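Local coordinates for 49 protein (Murid herpesvirus 4, PDB 6A4V) that interacts with poly(ADP-ribose) polymerase 1 and probably facilitates virus replication through this interaction, at residues P91-L96 with V224-L229; V140-C145 with N218-W223; L151-D156 with C165-T170; L177-S182 with L199-E204. All blocks are in the same frame, centred on the assembly; numbering follows the deposited sequence.

Contact 1: P91-L96 with V224-L229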
# COMPACT_ATOMS: atom_id res chain seq x y z
N PRO B 91 5.86 -18.47 -3.68
CA PRO B 91 5.87 -19.21 -2.42
C PRO B 91 4.52 -19.11 -1.70
O PRO B 91 3.99 -20.06 -1.22
CB PRO B 91 6.94 -18.49 -1.60
CG PRO B 91 7.87 -17.91 -2.62
CD PRO B 91 6.95 -17.48 -3.74
N HIS B 92 3.95 -17.92 -1.65
CA HIS B 92 2.64 -17.75 -1.02
C HIS B 92 1.56 -18.60 -1.72
O HIS B 92 0.80 -19.35 -1.09
CB HIS B 92 2.21 -16.32 -1.07
CG HIS B 92 0.94 -16.09 -0.36
ND1 HIS B 92 0.89 -16.04 1.01
CD2 HIS B 92 -0.28 -15.78 -0.82
CE1 HIS B 92 -0.36 -15.87 1.36
NE2 HIS B 92 -1.09 -15.61 0.24
N LEU B 93 1.46 -18.41 -3.03
CA LEU B 93 0.48 -19.11 -3.84
C LEU B 93 0.71 -20.62 -3.72
O LEU B 93 -0.24 -21.37 -3.52
CB LEU B 93 0.55 -18.65 -5.29
CG LEU B 93 -0.18 -17.34 -5.56
CD1 LEU B 93 0.36 -16.72 -6.81
CD2 LEU B 93 -1.66 -17.58 -5.71
N ARG B 94 1.94 -21.06 -3.62
CA ARG B 94 2.08 -22.51 -3.45
C ARG B 94 1.47 -22.95 -2.13
O ARG B 94 0.65 -23.89 -2.03
CB ARG B 94 3.55 -22.89 -3.51
CG ARG B 94 4.08 -23.10 -4.91
CD ARG B 94 5.50 -23.68 -4.93
NE ARG B 94 6.38 -23.12 -3.92
CZ ARG B 94 7.18 -22.09 -4.13
NH1 ARG B 94 6.90 -21.26 -5.12
NH2 ARG B 94 8.19 -21.83 -3.33
N GLU B 95 1.92 -22.27 -1.09
CA GLU B 95 1.45 -22.51 0.27
C GLU B 95 -0.08 -22.43 0.29
O GLU B 95 -0.78 -23.19 1.05
CB GLU B 95 2.19 -21.56 1.22
CG GLU B 95 2.29 -22.03 2.66
CD GLU B 95 3.01 -23.34 2.94
OE1 GLU B 95 4.24 -23.44 2.65
OE2 GLU B 95 2.32 -24.26 3.44
N LEU B 96 -0.69 -21.62 -0.57
CA LEU B 96 -2.19 -21.59 -0.51
C LEU B 96 -2.78 -22.91 -1.05
O LEU B 96 -3.82 -23.33 -0.62
CB LEU B 96 -2.69 -20.40 -1.32
CG LEU B 96 -4.20 -20.36 -1.53
CD1 LEU B 96 -4.62 -18.96 -1.95
CD2 LEU B 96 -4.68 -21.37 -2.57
N VAL B 224 -5.09 -23.45 -9.54
CA VAL B 224 -4.01 -23.97 -10.32
C VAL B 224 -3.82 -23.01 -11.50
O VAL B 224 -2.73 -22.68 -11.85
CB VAL B 224 -4.27 -25.41 -10.81
CG1 VAL B 224 -3.56 -25.70 -12.11
CG2 VAL B 224 -3.88 -26.46 -9.79
N SER B 225 -4.92 -22.64 -12.14
CA SER B 225 -4.89 -21.76 -13.26
C SER B 225 -4.20 -20.45 -12.84
O SER B 225 -3.35 -19.99 -13.51
CB SER B 225 -6.27 -21.49 -13.81
OG SER B 225 -7.10 -22.65 -13.87
N VAL B 226 -4.65 -19.85 -11.74
CA VAL B 226 -4.08 -18.63 -11.27
C VAL B 226 -2.59 -18.85 -11.02
O VAL B 226 -1.77 -18.04 -11.37
CB VAL B 226 -4.74 -18.09 -10.00
CG1 VAL B 226 -3.94 -16.92 -9.46
CG2 VAL B 226 -6.17 -17.69 -10.23
N PHE B 227 -2.24 -19.94 -10.37
CA PHE B 227 -0.81 -20.16 -10.12
C PHE B 227 0.02 -20.17 -11.41
O PHE B 227 1.25 -19.81 -11.40
CB PHE B 227 -0.62 -21.48 -9.39
CG PHE B 227 0.80 -21.81 -9.03
CD1 PHE B 227 1.46 -21.07 -8.06
CD2 PHE B 227 1.44 -22.91 -9.56
CE1 PHE B 227 2.77 -21.37 -7.74
CE2 PHE B 227 2.75 -23.22 -9.21
CZ PHE B 227 3.42 -22.44 -8.29
N LYS B 228 -0.56 -20.73 -12.49
CA LYS B 228 0.20 -20.94 -13.73
C LYS B 228 0.37 -19.56 -14.36
O LYS B 228 1.50 -19.23 -14.79
CB LYS B 228 -0.42 -22.04 -14.61
CG LYS B 228 -0.15 -21.96 -16.12
CD LYS B 228 1.07 -22.76 -16.59
CE LYS B 228 1.10 -23.05 -18.08
NZ LYS B 228 0.22 -24.18 -18.47
N LEU B 229 -0.66 -18.71 -14.26
CA LEU B 229 -0.55 -17.38 -14.81
C LEU B 229 0.56 -16.63 -14.08
O LEU B 229 1.44 -16.03 -14.72
CB LEU B 229 -1.87 -16.63 -14.67
CG LEU B 229 -2.85 -16.59 -15.84
CD1 LEU B 229 -3.85 -15.47 -15.58
CD2 LEU B 229 -2.22 -16.34 -17.20
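Leu-93 and Phe-227 mark the nearest backbone approach of two antiparallel helices, with their CA atoms 6.5 Å apart. The short axes of 91-96 and 224-229 run 10.4 Å from each other at a crossing angle of -165°, so this is an almost aligned antiparallel helix pair within the predominantly helical body of the protein. Phe-227 contributes the largest share of the buried surface. Its CG is anti to the backbone N (chi1 -178°), which carries the ring out from the side of its helix into the gap between the two. Leu-93 meets that ring at its edge, close to the ring plane, with CB 3.8 Å from Phe-227 CD1. A branch of the same leucine, CD2, reaches Val-226 CG1 at a looser 4.4 Å. A compact branched side chain suits this position because it can serve two neighbours on the facing helix at once. Arg-94 takes part through its hydrocarbon portion: CG rests 3.5 Å from Phe-227 CZ, approaching obliquely, and CD follows at 4.1 Å. An arginine fits here because its methylenes can lie against an aromatic while its charged end turns away from the ring. Leu-131, Leu-132 and Leu-135 of helix 131-146 also pack on the Phe-227 ring, and His-92 and Leu-96 touch Arg-288 and Glu-300, respectively, of the second subunit. The Arg-94 chain bends at chi3 (-40°), which folds its guanidinium back along its own helix, where Pro-91 CA lies 3.3 Å above one face of the group, offset toward its rim.

Contact 2: V140-C145 with N218-W223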
# COMPACT_ATOMS: atom_id res chain seq x y z
N VAL B 140 -6.68 -32.78 -13.18
CA VAL B 140 -7.45 -33.55 -14.12
C VAL B 140 -7.72 -34.95 -13.55
O VAL B 140 -8.85 -35.47 -13.68
CB VAL B 140 -6.77 -33.62 -15.50
CG1 VAL B 140 -7.58 -34.50 -16.43
CG2 VAL B 140 -6.60 -32.24 -16.12
N ASN B 141 -6.73 -35.53 -12.88
CA ASN B 141 -6.94 -36.86 -12.32
C ASN B 141 -7.81 -36.93 -11.07
O ASN B 141 -8.43 -38.02 -10.84
CB ASN B 141 -5.62 -37.55 -12.01
CG ASN B 141 -5.08 -38.18 -13.27
OD1 ASN B 141 -5.21 -39.38 -13.43
ND2 ASN B 141 -4.48 -37.38 -14.15
N LEU B 142 -7.81 -35.89 -10.21
CA LEU B 142 -8.70 -35.95 -9.06
C LEU B 142 -10.11 -35.87 -9.64
O LEU B 142 -11.02 -36.58 -9.23
CB LEU B 142 -8.44 -34.85 -8.02
CG LEU B 142 -7.08 -34.86 -7.32
CD1 LEU B 142 -6.65 -33.46 -6.94
CD2 LEU B 142 -7.05 -35.75 -6.10
N LEU B 143 -10.27 -35.01 -10.63
CA LEU B 143 -11.55 -34.84 -11.33
C LEU B 143 -12.04 -36.18 -11.91
O LEU B 143 -13.25 -36.48 -11.86
CB LEU B 143 -11.38 -33.77 -12.40
CG LEU B 143 -11.40 -32.34 -11.87
CD1 LEU B 143 -11.05 -31.34 -12.97
CD2 LEU B 143 -12.76 -32.01 -11.27
N GLY B 144 -11.11 -36.99 -12.41
CA GLY B 144 -11.44 -38.21 -13.13
C GLY B 144 -12.07 -39.25 -12.22
O GLY B 144 -12.97 -40.00 -12.64
N CYS B 145 -11.58 -39.28 -10.97
CA CYS B 145 -12.21 -40.01 -9.89
C CYS B 145 -13.71 -39.64 -9.79
O CYS B 145 -14.57 -40.51 -9.73
CB CYS B 145 -11.48 -39.75 -8.58
SG CYS B 145 -9.72 -40.17 -8.66
N ASN B 218 -13.59 -27.26 -8.43
CA ASN B 218 -13.65 -26.00 -9.15
C ASN B 218 -12.60 -25.01 -8.60
O ASN B 218 -11.92 -24.32 -9.34
CB ASN B 218 -15.08 -25.44 -9.12
CG ASN B 218 -15.97 -26.07 -10.17
OD1 ASN B 218 -15.51 -26.87 -10.98
ND2 ASN B 218 -17.24 -25.70 -10.18
N VAL B 219 -12.47 -24.95 -7.28
CA VAL B 219 -11.59 -24.02 -6.61
C VAL B 219 -10.14 -24.46 -6.83
O VAL B 219 -9.25 -23.63 -6.99
CB VAL B 219 -11.93 -23.96 -5.10
CG1 VAL B 219 -10.77 -23.50 -4.24
CG2 VAL B 219 -13.14 -23.09 -4.84
N LEU B 220 -9.88 -25.76 -6.75
CA LEU B 220 -8.53 -26.25 -7.01
C LEU B 220 -8.09 -25.84 -8.40
O LEU B 220 -6.94 -25.48 -8.65
CB LEU B 220 -8.47 -27.76 -6.94
CG LEU B 220 -7.09 -28.32 -7.25
CD1 LEU B 220 -6.02 -27.60 -6.42
CD2 LEU B 220 -7.04 -29.81 -6.98
N VAL B 221 -9.05 -25.94 -9.32
CA VAL B 221 -8.79 -25.73 -10.68
C VAL B 221 -8.37 -24.29 -10.84
O VAL B 221 -7.43 -23.98 -11.57
CB VAL B 221 -10.03 -26.00 -11.55
CG1 VAL B 221 -9.98 -25.19 -12.83
CG2 VAL B 221 -10.20 -27.47 -11.86
N TYR B 222 -9.19 -23.42 -10.25
CA TYR B 222 -9.07 -21.98 -10.41
C TYR B 222 -7.70 -21.55 -9.87
O TYR B 222 -6.99 -20.85 -10.52
CB TYR B 222 -10.23 -21.31 -9.67
CG TYR B 222 -10.16 -19.81 -9.50
CD1 TYR B 222 -10.76 -18.97 -10.43
CD2 TYR B 222 -9.57 -19.24 -8.39
CE1 TYR B 222 -10.75 -17.59 -10.25
CE2 TYR B 222 -9.58 -17.87 -8.19
CZ TYR B 222 -10.15 -17.03 -9.15
OH TYR B 222 -10.17 -15.67 -9.00
N TRP B 223 -7.34 -22.06 -8.69
CA TRP B 223 -6.07 -21.70 -8.12
C TRP B 223 -4.89 -22.32 -8.87
O TRP B 223 -3.81 -21.74 -8.88
CB TRP B 223 -6.00 -22.01 -6.63
CG TRP B 223 -6.82 -21.01 -5.88
CD1 TRP B 223 -8.02 -21.23 -5.27
CD2 TRP B 223 -6.53 -19.62 -5.70
NE1 TRP B 223 -8.48 -20.08 -4.70
CE2 TRP B 223 -7.58 -19.08 -4.94
CE3 TRP B 223 -5.44 -18.81 -6.01
CZ2 TRP B 223 -7.60 -17.73 -4.55
CZ3 TRP B 223 -5.44 -17.50 -5.61
CH2 TRP B 223 -6.53 -16.96 -4.93
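Leu-142 and Leu-143 of helix 131-146 reach across to Leu-220 and Val-221 of helix 213-235, and everything that passes between 140-145 and 218-223 is apolar. The backbones stay well apart, with the CA atoms of Leu-142 and Leu-220 9.9 Å from each other, so branched side chains of middling length have to bridge the gap. In the closer of the two pairs, Leu-142 CD1 meets Leu-220 CD2 at 3.7 Å, methyl to methyl, the side chains crossing at about a right angle. With CG anti to the backbone N (chi1 178°), Leu-220 extends away from its own helix and presents its CD2 branch to Leu-142. The second pair also crosses nearly at a right angle: Leu-143 CD1 lies 4.1 Å from Val-221 CG2. A short valine suffices there because the leucine does the reaching.

The polar chemistry lies off to the side. Asn-218 turns its CB away from helix 131-146, and its OD1 accepts a hydrogen bond from the backbone N of Thr-170. Phe-113, Ile-116 and Leu-117 of helix 111-126 pack on Leu-142 as well. With no directional bond between the segments, the contact probably rests on van der Waals fit and on keeping four buried aliphatic side chains from water.

Contact 3: L151-D156 with C165-T170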
# COMPACT_ATOMS: atom_id res chain seq x y z
N LEU B 151 -11.65 -37.59 -18.58
CA LEU B 151 -10.28 -37.94 -18.87
C LEU B 151 -10.01 -38.00 -20.38
O LEU B 151 -8.85 -37.85 -20.81
CB LEU B 151 -9.96 -39.27 -18.17
CG LEU B 151 -9.89 -39.18 -16.65
CD1 LEU B 151 -9.95 -40.55 -15.97
CD2 LEU B 151 -8.65 -38.42 -16.24
N SER B 152 -11.07 -38.17 -21.19
CA SER B 152 -10.93 -38.17 -22.65
C SER B 152 -10.81 -36.74 -23.22
O SER B 152 -10.75 -36.60 -24.45
CB SER B 152 -12.08 -38.90 -23.28
OG SER B 152 -12.68 -39.79 -22.35
N ILE B 153 -10.76 -35.70 -22.37
CA ILE B 153 -10.77 -34.31 -22.86
C ILE B 153 -9.35 -33.89 -23.21
O ILE B 153 -8.49 -33.80 -22.33
CB ILE B 153 -11.41 -33.33 -21.85
CG1 ILE B 153 -12.81 -33.78 -21.44
CG2 ILE B 153 -11.44 -31.91 -22.43
CD1 ILE B 153 -13.37 -33.05 -20.25
N PRO B 154 -9.06 -33.62 -24.51
CA PRO B 154 -7.73 -33.20 -24.94
C PRO B 154 -7.35 -31.80 -24.45
O PRO B 154 -8.20 -30.90 -24.46
CB PRO B 154 -7.83 -33.15 -26.47
CG PRO B 154 -9.31 -32.92 -26.73
CD PRO B 154 -10.02 -33.67 -25.63
N TYR B 155 -6.08 -31.64 -24.04
CA TYR B 155 -5.48 -30.37 -23.57
C TYR B 155 -3.96 -30.54 -23.70
O TYR B 155 -3.51 -31.68 -23.85
CB TYR B 155 -5.89 -30.05 -22.12
CG TYR B 155 -5.18 -30.86 -21.07
CD1 TYR B 155 -5.67 -32.09 -20.65
CD2 TYR B 155 -4.02 -30.40 -20.47
CE1 TYR B 155 -5.03 -32.84 -19.67
CE2 TYR B 155 -3.37 -31.13 -19.48
CZ TYR B 155 -3.87 -32.36 -19.09
OH TYR B 155 -3.19 -33.11 -18.15
N ASP B 156 -3.21 -29.42 -23.71
CA ASP B 156 -1.73 -29.43 -23.60
C ASP B 156 -1.25 -28.24 -22.74
O ASP B 156 -2.05 -27.44 -22.29
CB ASP B 156 -1.08 -29.50 -24.99
CG ASP B 156 -1.66 -28.51 -26.00
OD1 ASP B 156 -2.83 -28.71 -26.44
OD2 ASP B 156 -0.94 -27.54 -26.33
N CYS B 165 -9.13 -23.83 -17.76
CA CYS B 165 -10.00 -23.61 -16.60
C CYS B 165 -11.47 -23.86 -16.98
O CYS B 165 -12.25 -24.38 -16.17
CB CYS B 165 -9.86 -22.20 -16.03
SG CYS B 165 -10.53 -22.04 -14.35
N ALA B 166 -11.84 -23.47 -18.20
CA ALA B 166 -13.21 -23.58 -18.67
C ALA B 166 -13.60 -25.06 -18.82
O ALA B 166 -14.63 -25.48 -18.27
CB ALA B 166 -13.38 -22.81 -19.96
N CYS B 167 -12.79 -25.85 -19.54
CA CYS B 167 -13.03 -27.29 -19.67
C CYS B 167 -13.40 -27.90 -18.32
O CYS B 167 -14.43 -28.55 -18.17
CB CYS B 167 -11.81 -28.05 -20.15
SG CYS B 167 -11.42 -27.70 -21.87
N PHE B 168 -12.53 -27.67 -17.34
CA PHE B 168 -12.44 -28.53 -16.22
C PHE B 168 -13.26 -27.97 -15.05
O PHE B 168 -13.33 -28.63 -14.03
CB PHE B 168 -10.96 -28.76 -15.94
CG PHE B 168 -10.25 -29.55 -17.01
CD1 PHE B 168 -10.78 -30.74 -17.47
CD2 PHE B 168 -9.04 -29.14 -17.53
CE1 PHE B 168 -10.12 -31.50 -18.42
CE2 PHE B 168 -8.38 -29.88 -18.50
CZ PHE B 168 -8.93 -31.07 -18.95
N LEU B 169 -13.87 -26.79 -15.19
CA LEU B 169 -14.87 -26.34 -14.21
C LEU B 169 -16.19 -27.09 -14.43
O LEU B 169 -16.70 -27.09 -15.54
CB LEU B 169 -15.10 -24.83 -14.38
CG LEU B 169 -13.99 -23.92 -13.87
CD1 LEU B 169 -14.26 -22.49 -14.29
CD2 LEU B 169 -13.82 -24.05 -12.36
N THR B 170 -16.77 -27.66 -13.36
CA THR B 170 -18.04 -28.41 -13.50
C THR B 170 -19.22 -27.61 -12.92
O THR B 170 -19.23 -27.28 -11.74
CB THR B 170 -17.92 -29.80 -12.87
OG1 THR B 170 -17.88 -29.68 -11.45
CG2 THR B 170 -16.70 -30.54 -13.37
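The loop that links helix 131-146 to helix 161-168 lies against the C-terminal part of helix 161-168, where Ile-153 and Tyr-155 meet Cys-167 and Phe-168. Phe-168 is the centre of the contact. Its ring turns an edge toward the face of Tyr-155 in an offset edge-to-face pair, with centroids 5.6 Å apart and planes at 89°. The nearest atoms are Tyr-155 CD1 and Phe-168 CZ, at 3.8 Å. Tyr-155 CG stands between its own backbone N and carbonyl carbon (chi1 76°), which turns the ring from the extended chain toward the helix. On the same phenylalanine Ile-153 comes in obliquely, CD1 to CE1 at 4.0 Å, the two side chains sliding past one another in opposite directions. The CG2 branch of Ile-153 goes to Cys-167 SG instead, at 4.2 Å. A beta-branched isoleucine suits the spot, since branching at CB lets CG2 meet the sulfur while the CG1-CD1 arm lies along the phenylalanine. Cys-167 CB in turn sits over the centre of one face of the Phe-168 ring.

Val-140 of helix 131-146 touches both rings. Trp-164 makes edge-to-face contacts with Tyr-155 and with Phe-168, and the three together form an aromatic cluster, in which the loop between two consecutive helices packs back on the second of them.

Contact 4: L177-S182 with L199-E204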
# COMPACT_ATOMS: atom_id res chain seq x y z
N LEU B 177 -18.42 -18.36 -15.85
CA LEU B 177 -17.51 -18.52 -17.00
C LEU B 177 -17.01 -17.17 -17.53
O LEU B 177 -15.81 -17.02 -17.78
CB LEU B 177 -18.21 -19.31 -18.11
CG LEU B 177 -17.91 -20.80 -18.15
CD1 LEU B 177 -18.11 -21.44 -16.79
CD2 LEU B 177 -18.75 -21.52 -19.21
N ARG B 178 -17.93 -16.20 -17.70
CA ARG B 178 -17.63 -14.90 -18.34
C ARG B 178 -16.51 -14.17 -17.59
O ARG B 178 -15.50 -13.75 -18.21
CB ARG B 178 -18.88 -14.01 -18.41
CG ARG B 178 -18.77 -12.85 -19.40
CD ARG B 178 -20.02 -12.64 -20.24
NE ARG B 178 -20.47 -13.86 -20.92
CZ ARG B 178 -21.29 -13.91 -21.97
NH1 ARG B 178 -21.64 -12.80 -22.61
NH2 ARG B 178 -21.76 -15.08 -22.38
N LYS B 179 -16.71 -13.99 -16.27
CA LYS B 179 -15.84 -13.17 -15.40
C LYS B 179 -14.48 -13.88 -15.26
O LYS B 179 -13.43 -13.30 -15.59
CB LYS B 179 -16.53 -12.87 -14.06
CG LYS B 179 -17.65 -11.84 -14.17
CD LYS B 179 -18.54 -11.68 -12.94
CE LYS B 179 -19.67 -10.70 -13.19
NZ LYS B 179 -20.57 -10.56 -12.02
N ILE B 180 -14.53 -15.14 -14.82
CA ILE B 180 -13.36 -16.02 -14.75
C ILE B 180 -12.43 -15.70 -15.93
O ILE B 180 -11.34 -15.16 -15.74
CB ILE B 180 -13.79 -17.50 -14.75
CG1 ILE B 180 -14.71 -17.84 -13.56
CG2 ILE B 180 -12.57 -18.40 -14.83
CD1 ILE B 180 -14.00 -18.32 -12.31
N SER B 181 -12.89 -15.99 -17.15
CA SER B 181 -12.05 -15.89 -18.33
C SER B 181 -11.61 -14.43 -18.58
O SER B 181 -10.54 -14.21 -19.15
CB SER B 181 -12.71 -16.55 -19.54
OG SER B 181 -13.24 -15.60 -20.45
N SER B 182 -12.39 -13.43 -18.12
CA SER B 182 -11.92 -12.01 -18.19
C SER B 182 -10.71 -11.78 -17.27
O SER B 182 -9.82 -10.98 -17.62
CB SER B 182 -13.04 -11.05 -17.87
OG SER B 182 -13.38 -11.10 -16.50
N LEU B 199 -8.56 -13.62 -5.19
CA LEU B 199 -9.18 -14.03 -3.92
C LEU B 199 -10.65 -13.67 -3.92
O LEU B 199 -11.54 -14.49 -3.64
CB LEU B 199 -8.47 -13.34 -2.75
CG LEU B 199 -7.18 -14.03 -2.32
CD1 LEU B 199 -6.31 -13.15 -1.44
CD2 LEU B 199 -7.51 -15.31 -1.58
N LYS B 200 -10.91 -12.41 -4.19
CA LYS B 200 -12.25 -11.92 -4.25
C LYS B 200 -13.11 -12.88 -5.10
O LYS B 200 -14.11 -13.38 -4.61
CB LYS B 200 -12.20 -10.47 -4.71
CG LYS B 200 -13.50 -9.69 -4.60
CD LYS B 200 -13.85 -8.94 -5.86
CE LYS B 200 -15.06 -8.04 -5.70
NZ LYS B 200 -15.23 -7.19 -6.91
N TYR B 201 -12.72 -13.19 -6.35
CA TYR B 201 -13.61 -14.02 -7.23
C TYR B 201 -13.52 -15.51 -6.85
O TYR B 201 -14.30 -16.34 -7.34
CB TYR B 201 -13.33 -13.82 -8.72
CG TYR B 201 -13.67 -12.44 -9.23
CD1 TYR B 201 -12.99 -11.32 -8.78
CD2 TYR B 201 -14.67 -12.24 -10.18
CE1 TYR B 201 -13.28 -10.05 -9.23
CE2 TYR B 201 -14.98 -10.97 -10.64
CZ TYR B 201 -14.29 -9.86 -10.16
OH TYR B 201 -14.57 -8.60 -10.58
N SER B 202 -12.60 -15.87 -5.96
CA SER B 202 -12.57 -17.21 -5.39
C SER B 202 -13.79 -17.40 -4.50
O SER B 202 -14.45 -18.47 -4.47
CB SER B 202 -11.29 -17.45 -4.63
OG SER B 202 -11.49 -18.36 -3.58
N LEU B 203 -14.09 -16.32 -3.77
CA LEU B 203 -15.09 -16.34 -2.79
C LEU B 203 -16.42 -16.68 -3.47
O LEU B 203 -17.17 -17.47 -2.93
CB LEU B 203 -15.13 -14.97 -2.11
CG LEU B 203 -15.71 -14.97 -0.71
CD1 LEU B 203 -14.68 -15.52 0.29
CD2 LEU B 203 -16.19 -13.58 -0.33
N GLU B 204 -16.64 -16.12 -4.67
CA GLU B 204 -17.88 -16.24 -5.47
C GLU B 204 -17.75 -17.47 -6.38
O GLU B 204 -17.69 -17.39 -7.63
CB GLU B 204 -18.12 -14.91 -6.21
CG GLU B 204 -19.27 -14.92 -7.22
CD GLU B 204 -19.06 -14.02 -8.43
OE1 GLU B 204 -18.74 -12.83 -8.23
OE2 GLU B 204 -19.22 -14.51 -9.57
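Lys-179 lays the start of its side chain against the ring of Tyr-201, CB standing 4.2 Å from CE2 in an oblique approach. From there the lysine runs on almost fully extended, chi2 to chi4 all near 180°, and its length brings it past the ring toward Glu-204. The nearest atoms of that pair are Lys-179 CD and Glu-204 OE2, 4.5 Å apart. The charged ends stay a little farther off, with 4.8 Å between Lys-179 NZ and Glu-204 OE1, too long for a salt bridge.

Each residue suits a position near solvent. Lysine can pack with its methylenes and still keep its ammonium at the surface, tyrosine offers a broad apolar ring with a hydroxyl at its rim, and glutamate, following helix 195-203, adds a charge opposite in sign to that of the lysine. On the inner side Ile-180 and Tyr-201 both rest on Tyr-222 of helix 213-235, so the two helices share a common floor there. Two residues before Tyr-201, Leu-199 touches Glu-300 of the second subunit.

The chemistry implies a loose junction between helix 173-184 and helix 195-203: van der Waals contact with one aromatic ring, probably aided by a modest attraction between opposite charges that do not touch.

Contacts 1 and 2 are buried and share helix 213-235, which meets helix 89-104 in the first and helix 131-146 in the second; Trp-223 joins them by packing on Leu-93 and Leu-96. Contact 2 is purely aliphatic, whereas contact 1 adds an aromatic ring and the stem of an arginine. Contact 3 is only partly buried and relies on aromatic rings to hold a loop; it adjoins contact 2, their centres about 10 Å apart, through Asn-218 and Thr-170. Contact 4 lies at the surface, where charged residues replace the aliphatic ones, yet Ile-180 and Tyr-201 reach Tyr-222 of the same long helix. Contacts 1 and 4 also border the second subunit.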